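Local coordinates for VIN1 (Oscarella pearsei, PDB 6BFI), which probably binds actin filaments and, as a member of the vinculin family, may play a role in cell-cell adhesion, at residues K4-T9 and L122-D127; Q189-E194 and R247-T252; I517-E522 and D590-F595. One frame throughout, in Å; residues are numbered along the deposited sequence.

Contact 1 (K4-T9 and L122-D127); sequences KFHTKT and LLMCAD
Asp127 OD1 has two partners: Thr7 OG1 makes a weak hydrogen bond to it at 3.5 Å, and Arg178, outside both segments, adds a salt bridge. Thr7 occupies the N-cap position of helix 8-32, yet its side chain makes no capping bond; its hydroxyl turns to Asp127, weakly. The other carboxylate oxygen meets the next residue back, His6. Ring and carboxylate meet tip to tip with their planes 82° apart, and Asp127 OD2 lies 3.1 Å from His6 CE1, near the plane of the ring. Also at the ring edge, His6 NE2 points its N-H almost straight at Met124 SD, a weak bond of 3.2 Å with an angle of 170°. A chi1 of 56° sets CG between the backbone N and the carbonyl carbon, and the ring hangs from there. Lys4 adds only its aliphatic root, CG lying 3.7 Å from Met124 CG, before the chain bends at chi2; its NZ is hydrogen-bonded to Thr252. Weak polar bonds, together with the aliphatic packing of Lys4 on Met124 and of Thr9 on Leu123, thus fasten the chain's N-terminal lead-in to helix 102-145, and any polarisation of the imidazole by Asp127 is likely to be modest, since Arg178 offsets much of that charge.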
ATOM      1  N   LYS A   4     -14.516 -19.270 -10.602  1.00 58.54           N
ATOM      2  CA  LYS A   4     -13.495 -18.253 -10.793  1.00 57.21           C
ATOM      3  C   LYS A   4     -14.125 -16.948 -11.260  1.00 53.00           C
ATOM      4  O   LYS A   4     -15.129 -16.941 -11.979  1.00 52.32           O
ATOM      5  CB  LYS A   4     -12.442 -18.711 -11.812  1.00 57.03           C
ATOM      6  CG  LYS A   4     -11.678 -19.964 -11.411  1.00 57.43           C
ATOM      7  CD  LYS A   4     -10.832 -19.722 -10.176  1.00 57.98           C
ATOM      8  CE  LYS A   4     -10.029 -20.958  -9.806  1.00 64.10           C
ATOM      9  NZ  LYS A   4      -9.118 -20.699  -8.654  1.00 67.31           N
ATOM     10  N   PHE A   5     -13.517 -15.830 -10.837  1.00 53.15           N
ATOM     11  CA  PHE A   5     -13.930 -14.510 -11.302  1.00 55.90           C
ATOM     12  C   PHE A   5     -12.747 -13.553 -11.382  1.00 58.70           C
ATOM     13  O   PHE A   5     -12.909 -12.349 -11.154  1.00 62.11           O
ATOM     14  CB  PHE A   5     -15.024 -13.909 -10.407  1.00 57.48           C
ATOM     15  CG  PHE A   5     -15.200 -14.620  -9.097  1.00 53.89           C
ATOM     16  CD1 PHE A   5     -14.259 -14.491  -8.087  1.00 54.67           C
ATOM     17  CD2 PHE A   5     -16.316 -15.409  -8.871  1.00 51.33           C
ATOM     18  CE1 PHE A   5     -14.425 -15.144  -6.875  1.00 55.38           C
ATOM     19  CE2 PHE A   5     -16.489 -16.063  -7.665  1.00 52.30           C
ATOM     20  CZ  PHE A   5     -15.543 -15.931  -6.666  1.00 55.28           C
ATOM     21  N   HIS A   6     -11.559 -14.067 -11.706  1.00 61.93           N
ATOM     22  CA  HIS A   6     -10.359 -13.252 -11.853  1.00 62.36           C
ATOM     23  C   HIS A   6     -10.309 -12.513 -13.183  1.00 57.97           C
ATOM     24  O   HIS A   6      -9.330 -11.805 -13.443  1.00 59.58           O
ATOM     25  CB  HIS A   6      -9.110 -14.126 -11.704  1.00 63.87           C
ATOM     26  CG  HIS A   6      -9.062 -15.279 -12.659  1.00 67.35           C
ATOM     27  ND1 HIS A   6      -8.257 -15.285 -13.778  1.00 66.86           N
ATOM     28  CD2 HIS A   6      -9.724 -16.460 -12.664  1.00 68.43           C
ATOM     29  CE1 HIS A   6      -8.422 -16.423 -14.430  1.00 68.48           C
ATOM     30  NE2 HIS A   6      -9.308 -17.152 -13.776  1.00 71.53           N
ATOM     31  N   THR A   7     -11.340 -12.647 -14.012  1.00 58.31           N
ATOM     32  CA  THR A   7     -11.367 -12.101 -15.359  1.00 58.41           C
ATOM     33  C   THR A   7     -12.696 -11.389 -15.583  1.00 59.54           C
ATOM     34  O   THR A   7     -13.744 -11.869 -15.140  1.00 59.96           O
ATOM     35  CB  THR A   7     -11.153 -13.226 -16.390  1.00 61.58           C
ATOM     36  OG1 THR A   7      -9.748 -13.425 -16.602  1.00 62.91           O
ATOM     37  CG2 THR A   7     -11.821 -12.913 -17.710  1.00 66.18           C
ATOM     38  N   LYS A   8     -12.641 -10.231 -16.253  1.00 59.29           N
ATOM     39  CA  LYS A   8     -13.853  -9.460 -16.515  1.00 60.10           C
ATOM     40  C   LYS A   8     -14.871 -10.253 -17.325  1.00 63.73           C
ATOM     41  O   LYS A   8     -16.080 -10.054 -17.162  1.00 63.90           O
ATOM     42  CB  LYS A   8     -13.504  -8.158 -17.236  1.00 59.40           C
ATOM     43  CG  LYS A   8     -12.720  -7.174 -16.387  1.00 64.69           C
ATOM     44  CD  LYS A   8     -12.289  -5.962 -17.200  1.00 69.43           C
ATOM     45  CE  LYS A   8     -11.558  -4.951 -16.336  1.00 62.75           C
ATOM     46  NZ  LYS A   8     -11.153  -3.752 -17.121  1.00 77.59           N
ATOM     47  N   THR A   9     -14.409 -11.143 -18.205  1.00 63.33           N
ATOM     48  CA  THR A   9     -15.331 -12.020 -18.920  1.00 65.33           C
ATOM     49  C   THR A   9     -15.977 -13.024 -17.973  1.00 64.16           C
ATOM     50  O   THR A   9     -17.187 -13.279 -18.059  1.00 69.83           O
ATOM     51  CB  THR A   9     -14.597 -12.744 -20.050  1.00 64.01           C
ATOM     52  OG1 THR A   9     -14.090 -11.783 -20.984  1.00 62.57           O
ATOM     53  CG2 THR A   9     -15.532 -13.706 -20.769  1.00 60.56           C
ATOM     54  N   LEU A 122     -15.930 -23.971 -18.061  1.00 67.38           N
ATOM     55  CA  LEU A 122     -15.962 -23.775 -19.508  1.00 66.63           C
ATOM     56  C   LEU A 122     -15.109 -22.583 -19.921  1.00 66.80           C
ATOM     57  O   LEU A 122     -14.311 -22.673 -20.862  1.00 68.60           O
ATOM     58  CB  LEU A 122     -17.403 -23.590 -19.979  1.00 66.17           C
ATOM     59  CG  LEU A 122     -17.970 -24.697 -20.864  1.00 68.98           C
ATOM     60  CD1 LEU A 122     -19.304 -24.275 -21.456  1.00 72.15           C
ATOM     61  CD2 LEU A 122     -16.982 -25.048 -21.958  1.00 68.28           C
ATOM     62  N   LEU A 123     -15.265 -21.453 -19.231  1.00 61.88           N
ATOM     63  CA  LEU A 123     -14.403 -20.314 -19.525  1.00 66.48           C
ATOM     64  C   LEU A 123     -12.977 -20.528 -19.026  1.00 66.46           C
ATOM     65  O   LEU A 123     -12.040 -19.931 -19.574  1.00 69.24           O
ATOM     66  CB  LEU A 123     -14.998 -19.042 -18.918  1.00 65.63           C
ATOM     67  CG  LEU A 123     -16.369 -18.636 -19.469  1.00 61.75           C
ATOM     68  CD1 LEU A 123     -17.034 -17.593 -18.582  1.00 58.32           C
ATOM     69  CD2 LEU A 123     -16.239 -18.120 -20.895  1.00 60.73           C
ATOM     70  N   MET A 124     -12.791 -21.398 -18.029  1.00 65.25           N
ATOM     71  CA  MET A 124     -11.489 -21.548 -17.389  1.00 63.32           C
ATOM     72  C   MET A 124     -10.522 -22.401 -18.199  1.00 67.08           C
ATOM     73  O   MET A 124      -9.308 -22.205 -18.089  1.00 69.16           O
ATOM     74  CB  MET A 124     -11.648 -22.141 -15.989  1.00 65.47           C
ATOM     75  CG  MET A 124     -11.635 -21.104 -14.885  1.00 67.37           C
ATOM     76  SD  MET A 124     -10.229 -19.980 -15.010  1.00 76.06           S
ATOM     77  CE  MET A 124      -8.854 -21.115 -14.837  1.00 78.90           C
ATOM     78  N   CYS A 125     -11.007 -23.359 -18.992  1.00 67.19           N
ATOM     79  CA  CYS A 125     -10.069 -24.078 -19.852  1.00 77.77           C
ATOM     80  C   CYS A 125      -9.519 -23.161 -20.942  1.00 79.94           C
ATOM     81  O   CYS A 125      -8.332 -23.234 -21.288  1.00 74.17           O
ATOM     82  CB  CYS A 125     -10.724 -25.328 -20.449  1.00 83.65           C
ATOM     83  SG  CYS A 125     -12.301 -25.087 -21.287  1.00 90.94           S
ATOM     84  N   ALA A 126     -10.361 -22.265 -21.466  1.00 78.23           N
ATOM     85  CA  ALA A 126      -9.882 -21.253 -22.402  1.00 74.54           C
ATOM     86  C   ALA A 126      -8.891 -20.309 -21.729  1.00 74.40           C
ATOM     87  O   ALA A 126      -7.819 -20.019 -22.279  1.00 75.92           O
ATOM     88  CB  ALA A 126     -11.067 -20.474 -22.977  1.00 72.22           C
ATOM     89  N   ASP A 127      -9.235 -19.816 -20.533  1.00 70.94           N
ATOM     90  CA  ASP A 127      -8.323 -18.926 -19.817  1.00 69.05           C
ATOM     91  C   ASP A 127      -6.984 -19.605 -19.546  1.00 71.21           C
ATOM     92  O   ASP A 127      -5.924 -18.975 -19.653  1.00 72.83           O
ATOM     93  CB  ASP A 127      -8.963 -18.459 -18.507  1.00 66.13           C
ATOM     94  CG  ASP A 127      -8.127 -17.411 -17.791  1.00 78.96           C
ATOM     95  OD1 ASP A 127      -8.325 -16.209 -18.064  1.00 77.41           O
ATOM     96  OD2 ASP A 127      -7.273 -17.787 -16.957  1.00 66.70           O
TER

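Contact 2 (Q189-E194 and R247-T252); sequences QMLKSE and RVLQLT
Leu191 and Val248 form the tight part of this contact, where the early turns of helix 185-215 lie against the last turn of helix 224-249. The two helices follow each other in the chain and run antiparallel, a helical hairpin of the kind from which vinculin-family bundles are built. The two side chains lie alongside, pointing opposite ways, with Leu191 CG 3.8 Å from Val248 CG1 and Leu191 CD2 3.9 Å from Val248 CB. Val248 CG1, anti to the backbone N (chi1 -180°), is the methyl that meets Leu191, while CG2 turns to Met190 and approaches its CB at 4.1 Å. Leu191 CD2 reaches on to Leu249 CG at 4.5 Å; Leu249 in turn packs on Met134 and Cys138 of helix 102-145. An alanine in place of Val248 would remove both methyls and would probably leave a gap facing Leu191 CG and Met190 CB. On the solvent side the contact thins to one touch, Met190 CE 3.6 Å from Arg247 NH2, in the plane of the guanidinium and at its edge, while the charge of Arg247 is met by Glu244 of its own helix. No hydrogen bond crosses between the segments. Cohesion therefore rests on the burial of branched aliphatic groups, with the flexible thioether and the arginine bordering the exposed side.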
ATOM      1  N   GLN A 189      -1.636  -4.045 -11.365  1.00 59.38           N
ATOM      2  CA  GLN A 189      -0.572  -3.121 -10.988  1.00 59.86           C
ATOM      3  C   GLN A 189       0.783  -3.819 -10.951  1.00 53.19           C
ATOM      4  O   GLN A 189       1.796  -3.234 -11.353  1.00 51.66           O
ATOM      5  CB  GLN A 189      -0.884  -2.482  -9.636  1.00 64.57           C
ATOM      6  CG  GLN A 189       0.078  -1.370  -9.266  1.00 67.78           C
ATOM      7  CD  GLN A 189       0.152  -0.297 -10.336  1.00 72.89           C
ATOM      8  OE1 GLN A 189      -0.854   0.327 -10.676  1.00 77.82           O
ATOM      9  NE2 GLN A 189       1.346  -0.085 -10.881  1.00 75.20           N
ATOM     10  N   MET A 190       0.827  -5.063 -10.468  1.00 52.06           N
ATOM     11  CA  MET A 190       2.083  -5.807 -10.486  1.00 56.42           C
ATOM     12  C   MET A 190       2.553  -6.051 -11.916  1.00 59.94           C
ATOM     13  O   MET A 190       3.735  -5.857 -12.234  1.00 61.90           O
ATOM     14  CB  MET A 190       1.925  -7.127  -9.731  1.00 61.52           C
ATOM     15  CG  MET A 190       1.479  -6.955  -8.284  1.00 69.08           C
ATOM     16  SD  MET A 190       1.306  -8.506  -7.373  1.00 78.23           S
ATOM     17  CE  MET A 190       3.018  -8.851  -6.977  1.00 77.64           C
ATOM     18  N   LEU A 191       1.634  -6.457 -12.800  1.00 56.73           N
ATOM     19  CA  LEU A 191       2.001  -6.660 -14.198  1.00 53.98           C
ATOM     20  C   LEU A 191       2.547  -5.376 -14.815  1.00 53.26           C
ATOM     21  O   LEU A 191       3.609  -5.384 -15.446  1.00 56.65           O
ATOM     22  CB  LEU A 191       0.797  -7.177 -14.988  1.00 48.86           C
ATOM     23  CG  LEU A 191       0.348  -8.594 -14.621  1.00 45.86           C
ATOM     24  CD1 LEU A 191      -0.928  -8.981 -15.351  1.00 46.60           C
ATOM     25  CD2 LEU A 191       1.460  -9.592 -14.914  1.00 45.92           C
ATOM     26  N   LYS A 192       1.840  -4.258 -14.625  1.00 52.16           N
ATOM     27  CA  LYS A 192       2.302  -2.990 -15.185  1.00 59.00           C
ATOM     28  C   LYS A 192       3.670  -2.601 -14.635  1.00 60.70           C
ATOM     29  O   LYS A 192       4.530  -2.108 -15.377  1.00 63.09           O
ATOM     30  CB  LYS A 192       1.281  -1.886 -14.907  1.00 60.68           C
ATOM     31  CG  LYS A 192      -0.019  -2.028 -15.681  1.00 66.62           C
ATOM     32  CD  LYS A 192      -0.960  -0.865 -15.409  1.00 70.58           C
ATOM     33  CE  LYS A 192      -1.376  -0.815 -13.948  1.00 72.94           C
ATOM     34  NZ  LYS A 192      -2.312   0.313 -13.667  1.00 75.13           N
ATOM     35  N   SER A 193       3.894  -2.823 -13.337  1.00 57.97           N
ATOM     36  CA  SER A 193       5.166  -2.442 -12.731  1.00 58.62           C
ATOM     37  C   SER A 193       6.319  -3.261 -13.304  1.00 57.46           C
ATOM     38  O   SER A 193       7.373  -2.711 -13.655  1.00 56.29           O
ATOM     39  CB  SER A 193       5.093  -2.598 -11.212  1.00 61.87           C
ATOM     40  OG  SER A 193       4.788  -3.933 -10.852  1.00 67.70           O
ATOM     41  N   GLU A 194       6.143  -4.583 -13.408  1.00 56.47           N
ATOM     42  CA  GLU A 194       7.210  -5.406 -13.972  1.00 56.44           C
ATOM     43  C   GLU A 194       7.431  -5.089 -15.448  1.00 54.88           C
ATOM     44  O   GLU A 194       8.568  -5.132 -15.935  1.00 57.08           O
ATOM     45  CB  GLU A 194       6.900  -6.888 -13.776  1.00 57.39           C
ATOM     46  CG  GLU A 194       6.529  -7.274 -12.351  1.00 64.62           C
ATOM     47  CD  GLU A 194       7.597  -6.913 -11.331  1.00 68.00           C
ATOM     48  OE1 GLU A 194       8.797  -6.930 -11.679  1.00 70.51           O
ATOM     49  OE2 GLU A 194       7.231  -6.613 -10.173  1.00 68.56           O
ATOM     50  N   ARG A 247       4.469 -15.428 -12.647  1.00 55.11           N
ATOM     51  CA  ARG A 247       3.737 -15.830 -11.450  1.00 58.62           C
ATOM     52  C   ARG A 247       2.383 -15.134 -11.369  1.00 59.16           C
ATOM     53  O   ARG A 247       1.362 -15.770 -11.086  1.00 59.79           O
ATOM     54  CB  ARG A 247       4.568 -15.536 -10.200  1.00 59.01           C
ATOM     55  CG  ARG A 247       3.992 -16.149  -8.935  1.00 60.66           C
ATOM     56  CD  ARG A 247       4.707 -15.650  -7.691  1.00 61.64           C
ATOM     57  NE  ARG A 247       4.451 -14.233  -7.451  1.00 62.82           N
ATOM     58  CZ  ARG A 247       3.413 -13.768  -6.761  1.00 62.59           C
ATOM     59  NH1 ARG A 247       2.528 -14.608  -6.240  1.00 62.57           N
ATOM     60  NH2 ARG A 247       3.259 -12.461  -6.593  1.00 59.25           N
ATOM     61  N   VAL A 248       2.357 -13.822 -11.614  1.00 58.99           N
ATOM     62  CA  VAL A 248       1.107 -13.072 -11.544  1.00 58.45           C
ATOM     63  C   VAL A 248       0.172 -13.474 -12.677  1.00 56.23           C
ATOM     64  O   VAL A 248      -1.053 -13.495 -12.502  1.00 47.77           O
ATOM     65  CB  VAL A 248       1.399 -11.561 -11.554  1.00 54.64           C
ATOM     66  CG1 VAL A 248       0.106 -10.762 -11.480  1.00 55.70           C
ATOM     67  CG2 VAL A 248       2.321 -11.195 -10.400  1.00 53.21           C
ATOM     68  N   LEU A 249       0.728 -13.804 -13.847  1.00 45.97           N
ATOM     69  CA  LEU A 249      -0.087 -14.270 -14.963  1.00 47.66           C
ATOM     70  C   LEU A 249      -0.891 -15.510 -14.597  1.00 49.37           C
ATOM     71  O   LEU A 249      -2.003 -15.699 -15.101  1.00 50.73           O
ATOM     72  CB  LEU A 249       0.799 -14.561 -16.178  1.00 51.84           C
ATOM     73  CG  LEU A 249       1.037 -13.428 -17.177  1.00 52.48           C
ATOM     74  CD1 LEU A 249       2.091 -13.820 -18.205  1.00 51.36           C
ATOM     75  CD2 LEU A 249      -0.262 -13.059 -17.866  1.00 53.52           C
ATOM     76  N   GLN A 250      -0.354 -16.358 -13.722  1.00 50.12           N
ATOM     77  CA  GLN A 250      -0.969 -17.632 -13.384  1.00 61.57           C
ATOM     78  C   GLN A 250      -1.828 -17.575 -12.127  1.00 64.27           C
ATOM     79  O   GLN A 250      -2.384 -18.603 -11.728  1.00 61.67           O
ATOM     80  CB  GLN A 250       0.113 -18.705 -13.223  1.00 67.07           C
ATOM     81  CG  GLN A 250       0.875 -19.004 -14.508  1.00 68.36           C
ATOM     82  CD  GLN A 250       2.009 -19.989 -14.304  1.00 74.37           C
ATOM     83  OE1 GLN A 250       2.631 -20.023 -13.242  1.00 77.56           O
ATOM     84  NE2 GLN A 250       2.283 -20.800 -15.322  1.00 75.80           N
ATOM     85  N   LEU A 251      -1.953 -16.410 -11.495  1.00 65.47           N
ATOM     86  CA  LEU A 251      -2.818 -16.278 -10.332  1.00 64.30           C
ATOM     87  C   LEU A 251      -4.273 -16.215 -10.771  1.00 65.63           C
ATOM     88  O   LEU A 251      -4.636 -15.413 -11.638  1.00 61.38           O
ATOM     89  CB  LEU A 251      -2.452 -15.034  -9.524  1.00 61.12           C
ATOM     90  CG  LEU A 251      -1.182 -15.139  -8.678  1.00 65.55           C
ATOM     91  CD1 LEU A 251      -1.005 -13.891  -7.825  1.00 67.40           C
ATOM     92  CD2 LEU A 251      -1.221 -16.386  -7.810  1.00 67.86           C
ATOM     93  N   THR A 252      -5.104 -17.070 -10.177  1.00 73.38           N
ATOM     94  CA  THR A 252      -6.539 -17.088 -10.435  1.00 80.08           C
ATOM     95  C   THR A 252      -7.330 -16.854  -9.152  1.00 84.58           C
ATOM     96  O   THR A 252      -8.456 -17.332  -9.011  1.00 87.87           O
ATOM     97  CB  THR A 252      -6.960 -18.405 -11.087  1.00 79.24           C
ATOM     98  OG1 THR A 252      -6.679 -19.496 -10.200  1.00 81.61           O
ATOM     99  CG2 THR A 252      -6.214 -18.617 -12.396  1.00 75.77           C
TER

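Contact 3 (I517-E522 and D590-F595); sequences IALAEE and DIQRKF
Two antiparallel helices of a vinculin-family bundle meet here, Ala518 and Leu519 at the end of helix 496-519 facing Gln592 and Phe595 in the opening turns of helix 589-615. Beyond Leu519 the chain leaves the helix and bends through an inverse gamma turn centred on Glu521. Gln592 supplies the largest share of the buried surface. Its CG is anti to the carbonyl carbon (chi1 -66°) and the chain is extended beyond it, which carries the amide across to the closing turn. Gln592 NE2 comes to 2.8 Å from Ala518 O, but the angle is too poor for a hydrogen bond; a weak one runs from NE2 to Pro586 O. The carboxylate of Glu521 is modelled with OE2 only 2.4 Å from Gln592 NE2, and the same oxygen crowds two carbonyl oxygens, Ala518 O and Leu519 O, each 2.9 Å away; all three are acceptors, and the placement of this side chain is doubtful. Leu519 borders the other amide atom, with CD2 3.5 Å from Gln592 OE1. One turn further along helix 589-615 the contact becomes apolar, where Phe595 and Ala518 share Leu527 of helix 524-550 as a neighbour. The phenylalanine ring meets the alanine methyl obliquely: Ala518 CB lies 3.6 Å from Phe595 CE2 and 3.7 Å from Phe595 CD2.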
ATOM      1  N   ILE A 517      32.564  32.198  11.990  1.00 98.45           N
ATOM      2  CA  ILE A 517      33.746  31.917  11.181  1.00102.44           C
ATOM      3  C   ILE A 517      34.016  33.058  10.206  1.00105.56           C
ATOM      4  O   ILE A 517      35.165  33.293   9.812  1.00107.53           O
ATOM      5  CB  ILE A 517      33.573  30.566  10.457  1.00103.11           C
ATOM      6  CG1 ILE A 517      33.404  29.438  11.476  1.00105.26           C
ATOM      7  CG2 ILE A 517      34.758  30.267   9.551  1.00104.86           C
ATOM      8  CD1 ILE A 517      33.091  28.093  10.859  1.00102.71           C
ATOM      9  N   ALA A 518      32.976  33.797   9.817  1.00103.91           N
ATOM     10  CA  ALA A 518      33.158  34.890   8.867  1.00103.66           C
ATOM     11  C   ALA A 518      33.755  36.125   9.531  1.00109.11           C
ATOM     12  O   ALA A 518      34.622  36.784   8.947  1.00111.44           O
ATOM     13  CB  ALA A 518      31.825  35.235   8.204  1.00102.41           C
ATOM     14  N   LEU A 519      33.308  36.457  10.743  1.00116.21           N
ATOM     15  CA  LEU A 519      33.830  37.642  11.419  1.00127.19           C
ATOM     16  C   LEU A 519      35.245  37.401  11.935  1.00142.51           C
ATOM     17  O   LEU A 519      36.192  38.090  11.535  1.00144.69           O
ATOM     18  CB  LEU A 519      32.896  38.053  12.557  1.00119.23           C
ATOM     19  CG  LEU A 519      31.559  38.650  12.111  1.00103.56           C
ATOM     20  CD1 LEU A 519      30.792  39.197  13.304  1.00104.18           C
ATOM     21  CD2 LEU A 519      31.776  39.734  11.064  1.00105.26           C
ATOM     22  N   ALA A 520      35.409  36.433  12.833  1.00151.70           N
ATOM     23  CA  ALA A 520      36.733  36.032  13.287  1.00160.67           C
ATOM     24  C   ALA A 520      37.368  35.143  12.226  1.00162.27           C
ATOM     25  O   ALA A 520      36.809  34.107  11.860  1.00161.82           O
ATOM     26  CB  ALA A 520      36.645  35.303  14.626  1.00160.89           C
ATOM     27  N   GLU A 521      38.538  35.546  11.735  1.00167.72           N
ATOM     28  CA  GLU A 521      39.125  34.905  10.563  1.00165.42           C
ATOM     29  C   GLU A 521      39.659  33.514  10.873  1.00158.87           C
ATOM     30  O   GLU A 521      40.834  33.348  11.218  1.00161.07           O
ATOM     31  CB  GLU A 521      40.226  35.782   9.970  1.00171.84           C
ATOM     32  CG  GLU A 521      39.696  37.070   9.369  1.00175.24           C
ATOM     33  CD  GLU A 521      38.409  36.854   8.592  1.00175.51           C
ATOM     34  OE1 GLU A 521      38.396  36.013   7.669  1.00175.56           O
ATOM     35  OE2 GLU A 521      37.405  37.522   8.917  1.00175.99           O
ATOM     36  N   GLU A 522      38.797  32.509  10.749  1.00147.52           N
ATOM     37  CA  GLU A 522      39.202  31.116  10.742  1.00140.09           C
ATOM     38  C   GLU A 522      39.316  30.649   9.292  1.00135.56           C
ATOM     39  O   GLU A 522      39.230  31.448   8.352  1.00134.61           O
ATOM     40  CB  GLU A 522      38.218  30.271  11.552  1.00134.55           C
ATOM     41  CG  GLU A 522      38.300  30.493  13.056  1.00136.03           C
ATOM     42  CD  GLU A 522      37.314  29.639  13.831  1.00133.03           C
ATOM     43  OE1 GLU A 522      36.285  29.240  13.245  1.00128.80           O
ATOM     44  OE2 GLU A 522      37.569  29.365  15.022  1.00134.98           O
ATOM     45  N   ASP A 590      33.225  44.591   4.950  1.00121.09           N
ATOM     46  CA  ASP A 590      31.987  44.868   4.227  1.00119.95           C
ATOM     47  C   ASP A 590      31.414  43.599   3.603  1.00114.14           C
ATOM     48  O   ASP A 590      30.214  43.324   3.723  1.00105.83           O
ATOM     49  CB  ASP A 590      32.244  45.934   3.161  1.00125.27           C
ATOM     50  CG  ASP A 590      31.040  46.180   2.275  1.00127.84           C
ATOM     51  OD1 ASP A 590      29.898  46.106   2.777  1.00127.04           O
ATOM     52  OD2 ASP A 590      31.239  46.449   1.071  1.00130.90           O
ATOM     53  N   ILE A 591      32.261  42.816   2.929  1.00116.53           N
ATOM     54  CA  ILE A 591      31.810  41.554   2.348  1.00113.73           C
ATOM     55  C   ILE A 591      31.297  40.621   3.439  1.00112.41           C
ATOM     56  O   ILE A 591      30.321  39.884   3.243  1.00109.68           O
ATOM     57  CB  ILE A 591      32.945  40.909   1.530  1.00112.79           C
ATOM     58  CG1 ILE A 591      33.428  41.865   0.436  1.00114.27           C
ATOM     59  CG2 ILE A 591      32.487  39.604   0.906  1.00108.35           C
ATOM     60  CD1 ILE A 591      32.403  42.126  -0.649  1.00110.72           C
ATOM     61  N   GLN A 592      31.940  40.648   4.610  1.00118.03           N
ATOM     62  CA  GLN A 592      31.446  39.875   5.746  1.00117.07           C
ATOM     63  C   GLN A 592      30.044  40.320   6.144  1.00114.16           C
ATOM     64  O   GLN A 592      29.180  39.485   6.435  1.00115.91           O
ATOM     65  CB  GLN A 592      32.405  40.005   6.929  1.00124.73           C
ATOM     66  CG  GLN A 592      33.776  39.394   6.699  1.00130.97           C
ATOM     67  CD  GLN A 592      34.727  39.650   7.852  1.00138.44           C
ATOM     68  OE1 GLN A 592      34.405  40.382   8.789  1.00141.15           O
ATOM     69  NE2 GLN A 592      35.909  39.046   7.790  1.00142.40           N
ATOM     70  N   ARG A 593      29.800  41.634   6.164  1.00111.14           N
ATOM     71  CA  ARG A 593      28.464  42.129   6.484  1.00105.29           C
ATOM     72  C   ARG A 593      27.443  41.668   5.452  1.00101.06           C
ATOM     73  O   ARG A 593      26.335  41.243   5.808  1.00 99.76           O
ATOM     74  CB  ARG A 593      28.472  43.654   6.581  1.00105.51           C
ATOM     75  CG  ARG A 593      29.184  44.199   7.804  1.00107.26           C
ATOM     76  CD  ARG A 593      28.944  45.694   7.947  1.00115.49           C
ATOM     77  NE  ARG A 593      29.537  46.455   6.851  1.00117.98           N
ATOM     78  CZ  ARG A 593      30.711  47.074   6.922  1.00122.12           C
ATOM     79  NH1 ARG A 593      31.420  47.025   8.041  1.00119.44           N
ATOM     80  NH2 ARG A 593      31.177  47.745   5.876  1.00124.72           N
ATOM     81  N   LYS A 594      27.797  41.744   4.165  1.00100.43           N
ATOM     82  CA  LYS A 594      26.898  41.273   3.115  1.00 97.13           C
ATOM     83  C   LYS A 594      26.544  39.804   3.316  1.00 93.46           C
ATOM     84  O   LYS A 594      25.367  39.422   3.267  1.00 94.61           O
ATOM     85  CB  LYS A 594      27.536  41.485   1.741  1.00101.09           C
ATOM     86  CG  LYS A 594      27.861  42.930   1.410  1.00106.72           C
ATOM     87  CD  LYS A 594      28.634  43.027   0.102  1.00108.66           C
ATOM     88  CE  LYS A 594      29.019  44.465  -0.213  1.00116.02           C
ATOM     89  NZ  LYS A 594      29.921  44.556  -1.396  1.00120.47           N
ATOM     90  N   PHE A 595      27.557  38.965   3.552  1.00 94.32           N
ATOM     91  CA  PHE A 595      27.306  37.541   3.751  1.00 93.18           C
ATOM     92  C   PHE A 595      26.429  37.295   4.973  1.00 93.09           C
ATOM     93  O   PHE A 595      25.499  36.481   4.923  1.00 91.34           O
ATOM     94  CB  PHE A 595      28.628  36.787   3.883  1.00 95.61           C
ATOM     95  CG  PHE A 595      28.499  35.466   4.585  1.00 95.60           C
ATOM     96  CD1 PHE A 595      27.865  34.400   3.971  1.00 91.78           C
ATOM     97  CD2 PHE A 595      29.007  35.293   5.861  1.00 98.23           C
ATOM     98  CE1 PHE A 595      27.738  33.185   4.619  1.00 89.72           C
ATOM     99  CE2 PHE A 595      28.885  34.080   6.513  1.00 96.46           C
ATOM    100  CZ  PHE A 595      28.250  33.025   5.892  1.00 91.77           C
TER

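How the contacts relate
Contacts 1 and 2 are neighbours, their centres about 16 Å apart, and they touch: Lys4 NZ lies 3.1 Å from Thr252 OG1, a probable hydrogen bond, and the His6 ring packs on the Thr252 methyl. Helix 102-145 serves both, directly in contact 1 and beneath Leu249 in contact 2. Contact 3 stands apart, about 61 Å from contact 2 and 75 Å from contact 1 between centres, on the opposite side of the chain's centre from contact 1. The chemistry varies with place: contact 1, partly buried, mixes weak polar bonds with aliphatic packing; contact 2, buried and nearest the chain's centre, is mainly apolar, with an arginine at its border; contact 3, far out, joins a buried amide and phenylalanine to an exposed helix-end leucine and a turn glutamate.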